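Local structure of nitrate reductase (Ulva prolifera, 5YLY) at residues A[59-64]-A[97-102]; A[68-73]-A[90-95]. The protein is a key enzyme of nitrate assimilation, probably reducing nitrate to nitrite with NADH, represented here by its FAD-binding cytochrome b5 reductase domain. One frame throughout, in Å; residues are numbered along the deposited sequence.

Contact 1: residues A[59-64]-A[97-102]; sequences EQLLGL and ETRGHF
Arg-99 and Gly-100 meet the loop 59-64 chiefly at two of its backbone carbonyls, those of Glu-59 and Gln-60. Gly-100 N donates to Gln-60 O over 2.9 Å, in the carbonyl plane and on a lone pair; the same oxygen takes a CA-H...O contact from Arg-99 CA at 3.4 Å. One residue earlier, Glu-59 O is gripped by Arg-99 NH2 at 3.0 Å. It sits at the edge of the guanidinium, close to its plane, and the nitrogen meets it nearly along the C=O axis. The chain of Arg-99 runs extended from CG to NE, its CD passing 3.3 Å from Glu-59 O, while Leu-61 CD1 lies over one guanidinium face. A water completes the polar set by accepting from Leu-62 N and donating to Thr-98 O.

The apolar part is Leu-62 against Phe-102. CD1 of the leucine touches CD2 of the ring at 4.0 Å, the two side chains crossing at about a right angle, and the ring also meets Phe-53 of strand 48-54. With Glu-59 OE1 7.0 Å from Arg-99 NH2, the arginine is held across this contact by a carbonyl dipole and not by a salt bridge, so the bond should depend little on that carboxylate's ionisation.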
# COMPACT_ATOMS: atom_id res chain seq x y z
N GLU A 59 -20.72 -7.55 11.43
CA GLU A 59 -20.24 -8.88 11.01
C GLU A 59 -20.02 -8.94 9.48
O GLU A 59 -19.74 -10.00 8.92
CB GLU A 59 -21.22 -9.96 11.46
CG GLU A 59 -21.18 -10.26 12.95
CD GLU A 59 -22.34 -11.11 13.42
OE1 GLU A 59 -22.80 -11.98 12.66
OE2 GLU A 59 -22.78 -10.90 14.58
N GLN A 60 -20.12 -7.79 8.81
CA GLN A 60 -20.08 -7.73 7.36
C GLN A 60 -18.70 -7.91 6.79
O GLN A 60 -17.73 -7.40 7.33
CB GLN A 60 -20.75 -6.45 6.83
CG GLN A 60 -21.06 -6.48 5.33
CD GLN A 60 -21.66 -5.20 4.79
OE1 GLN A 60 -21.40 -4.10 5.28
NE2 GLN A 60 -22.48 -5.32 3.76
N LEU A 61 -18.63 -8.70 5.71
CA LEU A 61 -17.40 -8.94 4.96
C LEU A 61 -17.11 -7.67 4.16
O LEU A 61 -18.02 -7.09 3.56
CB LEU A 61 -17.69 -10.11 3.98
CG LEU A 61 -16.56 -10.59 3.04
CD1 LEU A 61 -15.43 -11.22 3.84
CD2 LEU A 61 -17.11 -11.58 2.03
N LEU A 62 -15.84 -7.23 4.13
CA LEU A 62 -15.49 -6.05 3.35
C LEU A 62 -15.67 -6.31 1.85
O LEU A 62 -16.26 -5.49 1.18
CB LEU A 62 -14.05 -5.63 3.64
CG LEU A 62 -13.52 -4.42 2.85
CD1 LEU A 62 -14.38 -3.14 3.10
CD2 LEU A 62 -12.05 -4.17 3.21
N GLY A 63 -15.13 -7.43 1.37
CA GLY A 63 -15.22 -7.81 -0.04
C GLY A 63 -14.18 -7.12 -0.90
O GLY A 63 -14.49 -6.67 -2.00
N LEU A 64 -12.95 -7.04 -0.38
CA LEU A 64 -11.83 -6.41 -1.06
C LEU A 64 -10.82 -7.51 -1.39
O LEU A 64 -10.07 -7.94 -0.50
CB LEU A 64 -11.15 -5.31 -0.19
CG LEU A 64 -10.01 -4.52 -0.90
CD1 LEU A 64 -10.55 -3.74 -2.14
CD2 LEU A 64 -9.33 -3.54 0.08
N GLU A 97 -10.22 -10.47 6.20
CA GLU A 97 -10.06 -11.14 7.50
C GLU A 97 -10.74 -10.37 8.66
O GLU A 97 -10.98 -10.95 9.72
CB GLU A 97 -8.56 -11.36 7.81
CG GLU A 97 -7.81 -10.12 8.33
CD GLU A 97 -7.74 -8.91 7.40
OE1 GLU A 97 -7.69 -9.11 6.17
OE2 GLU A 97 -7.72 -7.76 7.91
N THR A 98 -10.97 -9.06 8.48
CA THR A 98 -11.55 -8.20 9.51
C THR A 98 -12.99 -7.85 9.11
O THR A 98 -13.20 -7.07 8.19
CB THR A 98 -10.71 -6.93 9.65
OG1 THR A 98 -9.38 -7.29 9.98
CG2 THR A 98 -11.27 -5.98 10.72
N ARG A 99 -13.95 -8.38 9.85
CA ARG A 99 -15.35 -8.11 9.60
C ARG A 99 -15.85 -6.88 10.36
O ARG A 99 -15.36 -6.57 11.45
CB ARG A 99 -16.23 -9.32 9.96
CG ARG A 99 -16.02 -10.51 9.02
CD ARG A 99 -16.92 -11.67 9.42
NE ARG A 99 -16.81 -12.78 8.48
CZ ARG A 99 -17.60 -12.97 7.42
NH1 ARG A 99 -17.44 -14.03 6.64
NH2 ARG A 99 -18.57 -12.10 7.14
N GLY A 100 -16.84 -6.21 9.78
CA GLY A 100 -17.55 -5.11 10.40
C GLY A 100 -16.90 -3.75 10.34
O GLY A 100 -17.57 -2.77 10.66
N HIS A 101 -15.62 -3.66 9.91
CA HIS A 101 -14.97 -2.37 9.78
C HIS A 101 -13.75 -2.52 8.90
O HIS A 101 -13.30 -3.64 8.66
CB HIS A 101 -14.57 -1.79 11.19
CG HIS A 101 -13.43 -2.49 11.88
ND1 HIS A 101 -13.64 -3.52 12.76
CD2 HIS A 101 -12.09 -2.27 11.79
CE1 HIS A 101 -12.44 -3.90 13.19
NE2 HIS A 101 -11.48 -3.17 12.63
N PHE A 102 -13.18 -1.40 8.48
CA PHE A 102 -11.87 -1.35 7.82
C PHE A 102 -11.10 -0.20 8.44
O PHE A 102 -11.69 0.80 8.90
CB PHE A 102 -11.93 -1.23 6.29
CG PHE A 102 -12.57 0.03 5.75
CD1 PHE A 102 -11.82 1.17 5.54
CD2 PHE A 102 -13.93 0.06 5.45
CE1 PHE A 102 -12.42 2.34 5.04
CE2 PHE A 102 -14.52 1.21 4.92
CZ PHE A 102 -13.77 2.35 4.70
O HOH W 1 -14.11 -8.39 6.01

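Contact 2: residues A[68-73]-A[90-95]; sequences KHMLIR and YTPTTA. With FAD (flavin-adenine dinucleotide), chain C.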
# COMPACT_ATOMS: atom_id res chain seq x y z
N LYS A 68 -6.39 -5.34 -4.76
CA LYS A 68 -7.35 -4.28 -5.07
C LYS A 68 -7.46 -3.22 -3.95
O LYS A 68 -7.03 -3.43 -2.80
CB LYS A 68 -8.70 -4.88 -5.44
CG LYS A 68 -8.51 -5.86 -6.63
CD LYS A 68 -9.77 -6.13 -7.41
CE LYS A 68 -9.48 -7.10 -8.54
NZ LYS A 68 -10.70 -7.34 -9.34
N HIS A 69 -8.02 -2.05 -4.31
CA HIS A 69 -8.17 -0.93 -3.37
C HIS A 69 -9.60 -0.34 -3.49
O HIS A 69 -10.44 -0.89 -4.21
CB HIS A 69 -7.09 0.15 -3.67
CG HIS A 69 -7.20 0.79 -5.03
ND1 HIS A 69 -6.51 0.30 -6.12
CD2 HIS A 69 -7.87 1.92 -5.39
CE1 HIS A 69 -6.81 1.11 -7.13
NE2 HIS A 69 -7.61 2.11 -6.74
N MET A 70 -9.85 0.79 -2.82
CA MET A 70 -11.17 1.44 -2.83
C MET A 70 -11.03 2.92 -3.12
O MET A 70 -9.96 3.49 -2.89
CB MET A 70 -11.86 1.27 -1.46
CG MET A 70 -11.07 1.87 -0.31
SD MET A 70 -11.65 1.61 1.41
CE MET A 70 -12.33 0.02 1.29
N LEU A 71 -12.11 3.54 -3.57
CA LEU A 71 -12.11 4.98 -3.76
C LEU A 71 -12.95 5.54 -2.64
O LEU A 71 -14.06 5.06 -2.38
CB LEU A 71 -12.70 5.36 -5.14
CG LEU A 71 -11.98 4.77 -6.33
CD1 LEU A 71 -12.70 5.14 -7.64
CD2 LEU A 71 -10.53 5.22 -6.37
N ILE A 72 -12.42 6.51 -1.93
CA ILE A 72 -13.15 7.09 -0.82
C ILE A 72 -13.43 8.54 -1.17
O ILE A 72 -12.54 9.23 -1.67
CB ILE A 72 -12.33 6.98 0.48
CG1 ILE A 72 -12.10 5.47 0.82
CG2 ILE A 72 -13.02 7.72 1.63
CD1 ILE A 72 -11.16 5.18 1.81
N ARG A 73 -14.66 8.98 -0.92
CA ARG A 73 -15.03 10.35 -1.27
C ARG A 73 -15.90 11.02 -0.24
O ARG A 73 -16.56 10.34 0.56
CB ARG A 73 -15.69 10.41 -2.66
CG ARG A 73 -17.12 9.93 -2.70
CD ARG A 73 -17.69 9.98 -4.11
NE ARG A 73 -19.14 9.93 -4.03
CZ ARG A 73 -19.95 10.24 -5.04
NH1 ARG A 73 -21.27 10.21 -4.88
NH2 ARG A 73 -19.45 10.57 -6.23
N TYR A 90 -7.49 4.49 -1.65
CA TYR A 90 -6.86 4.02 -0.39
C TYR A 90 -6.88 2.51 -0.37
O TYR A 90 -7.86 1.88 -0.80
CB TYR A 90 -7.55 4.56 0.89
CG TYR A 90 -7.38 6.05 1.01
CD1 TYR A 90 -6.20 6.60 1.52
CD2 TYR A 90 -8.34 6.92 0.50
CE1 TYR A 90 -5.99 7.98 1.51
CE2 TYR A 90 -8.16 8.31 0.55
CZ TYR A 90 -6.96 8.83 1.00
OH TYR A 90 -6.77 10.19 0.93
N THR A 91 -5.81 1.94 0.15
CA THR A 91 -5.76 0.51 0.43
C THR A 91 -5.81 0.43 1.94
O THR A 91 -4.84 0.82 2.62
CB THR A 91 -4.55 -0.20 -0.14
OG1 THR A 91 -4.53 -0.06 -1.55
CG2 THR A 91 -4.57 -1.72 0.20
N PRO A 92 -6.90 -0.10 2.50
CA PRO A 92 -6.96 -0.20 3.98
C PRO A 92 -5.88 -1.13 4.52
O PRO A 92 -5.36 -1.98 3.79
CB PRO A 92 -8.32 -0.88 4.24
CG PRO A 92 -9.10 -0.65 3.01
CD PRO A 92 -8.13 -0.60 1.86
N THR A 93 -5.54 -0.96 5.81
CA THR A 93 -4.56 -1.84 6.44
C THR A 93 -5.24 -3.09 7.01
O THR A 93 -4.59 -3.91 7.69
CB THR A 93 -3.77 -1.08 7.49
OG1 THR A 93 -4.67 -0.51 8.44
CG2 THR A 93 -2.89 -0.01 6.87
N THR A 94 -6.54 -3.23 6.78
CA THR A 94 -7.31 -4.43 7.11
C THR A 94 -7.89 -4.89 5.76
O THR A 94 -7.96 -4.10 4.81
CB THR A 94 -8.45 -4.18 8.13
OG1 THR A 94 -9.32 -3.15 7.64
CG2 THR A 94 -7.94 -3.79 9.51
N ALA A 95 -8.31 -6.14 5.68
CA ALA A 95 -8.95 -6.60 4.44
C ALA A 95 -10.09 -7.59 4.81
O ALA A 95 -10.71 -7.39 5.88
CB ALA A 95 -7.91 -7.21 3.49
PA FAD C . -3.53 16.27 -2.84
O1A FAD C . -4.38 17.47 -2.65
O2A FAD C . -4.01 15.31 -3.90
O5B FAD C . -2.01 16.77 -3.12
C5B FAD C . -1.22 16.14 -4.15
C4B FAD C . 0.16 15.81 -3.63
O4B FAD C . 0.81 16.99 -3.10
C3B FAD C . 0.21 14.81 -2.48
O3B FAD C . 0.03 13.47 -2.93
C2B FAD C . 1.61 15.07 -1.91
O2B FAD C . 2.62 14.33 -2.58
C1B FAD C . 1.79 16.58 -2.16
N9A FAD C . 1.67 17.42 -0.96
C8A FAD C . 0.64 18.27 -0.65
N7A FAD C . 0.77 18.87 0.51
C5A FAD C . 1.97 18.37 1.00
C6A FAD C . 2.64 18.56 2.23
N6A FAD C . 2.11 19.19 3.28
N1A FAD C . 3.83 17.93 2.40
C2A FAD C . 4.28 17.13 1.42
N3A FAD C . 3.71 16.84 0.25
C4A FAD C . 2.54 17.49 0.10
N1 FAD C . -2.49 7.42 0.99
C2 FAD C . -2.48 7.17 2.34
O2 FAD C . -2.20 8.07 3.14
N3 FAD C . -2.80 5.89 2.80
C4 FAD C . -3.13 4.79 2.01
O4 FAD C . -3.48 3.74 2.52
C4X FAD C . -3.11 5.06 0.58
N5 FAD C . -3.37 4.07 -0.25
C5X FAD C . -3.31 4.32 -1.62
C6 FAD C . -3.55 3.27 -2.51
C7 FAD C . -3.50 3.47 -3.89
C7M FAD C . -3.74 2.29 -4.80
C8 FAD C . -3.20 4.76 -4.40
C8M FAD C . -3.19 5.02 -5.90
C9 FAD C . -2.93 5.80 -3.52
C9A FAD C . -2.99 5.60 -2.13
N10 FAD C . -2.76 6.65 -1.20
C10 FAD C . -2.78 6.42 0.16
C1' FAD C . -2.62 8.06 -1.63
C2' FAD C . -3.96 8.79 -1.69
O2' FAD C . -4.73 8.35 -2.81
C3' FAD C . -3.80 10.31 -1.77
O3' FAD C . -3.05 10.66 -2.93
C4' FAD C . -3.21 10.95 -0.51
O4' FAD C . -4.09 10.73 0.58
C5' FAD C . -2.95 12.44 -0.65
O5' FAD C . -4.13 13.07 -1.18
P FAD C . -4.55 14.56 -0.77
O1P FAD C . -5.88 14.87 -1.34
O2P FAD C . -4.37 14.76 0.72
O3P FAD C . -3.42 15.41 -1.49
O HOH W 2 -4.25 -2.22 -3.12
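Tyr-90 stands between Ile-72 and the flavin, touching them with different corners of its ring. Ile-72 CD1 reaches ring atom CD2 at 3.6 Å, the two side chains crossing at about a right angle. CD1 of the tyrosine meets C4X of FAD at 3.6 Å, and flavin N3 lies in the plane of the phenol ring, at its edge. The hydroxyl reaches the ribityl chain, where Tyr-90 OH and FAD O4' share a hydrogen bond of 2.8 Å.

Behind these side chains the backbones pair. Met-70 and Tyr-90 form an antiparallel hydrogen-bonded pair, Met-70 N giving to Tyr-90 O at 3.0 Å and Tyr-90 N to Met-70 O at 2.9 Å. The pair joins strands 69-75 and 85-90 in the antiparallel sheet of the FAD-binding domain, and Arg-88 to Thr-91 match the RxYT/S flavin-binding motif of the ferredoxin reductase family. Next in the motif, Thr-91 N donates to FAD N5 over 3.3 Å.

At the dimethylbenzene end, the methyl C7M lies 3.6 Å above one face of the His-69 ring, offset toward its rim. CB of that histidine rests against both Thr-91 OG1 and Tyr-90 O. A water is hydrogen-bonded to Thr-91 OG1 and gives a weak bond to Lys-68 O, which also accepts from Gln-179 of helix 174-185. Met-70 has two conformers. In the one described, CG stands between the backbone N and the carbonyl carbon (chi1 60°), which brings it to 3.2 Å from Tyr-90 O, and the chain bends at its last torsion; SD and CE then lie against Pro-92 CG, contacts that are less certain because they belong to this conformer.

How the contacts relate
Contact 2 lies within the stretch of chain that contact 1 brackets, and their centres are about 12 Å apart. The two touch directly. Leu-64 CD2 packs on Pro-92 CD at 3.6 Å, Leu-64 CD1 comes within 3.5 Å of His-69 O, and Phe-102 CA is 3.1 Å from Thr-94 OG1. Segments 68-73 and 90-95 supply His-69, Tyr-90 and Thr-91 to the FAD pocket, whereas contact 1 is set back from it: the side chain of Phe-102 is about 9 Å from the cofactor and about 7 Å from that of Tyr-90. Both contacts reach the same antiparallel sheet, contact 1 through strand 101-107 and contact 2 through strands 69-75 and 85-90.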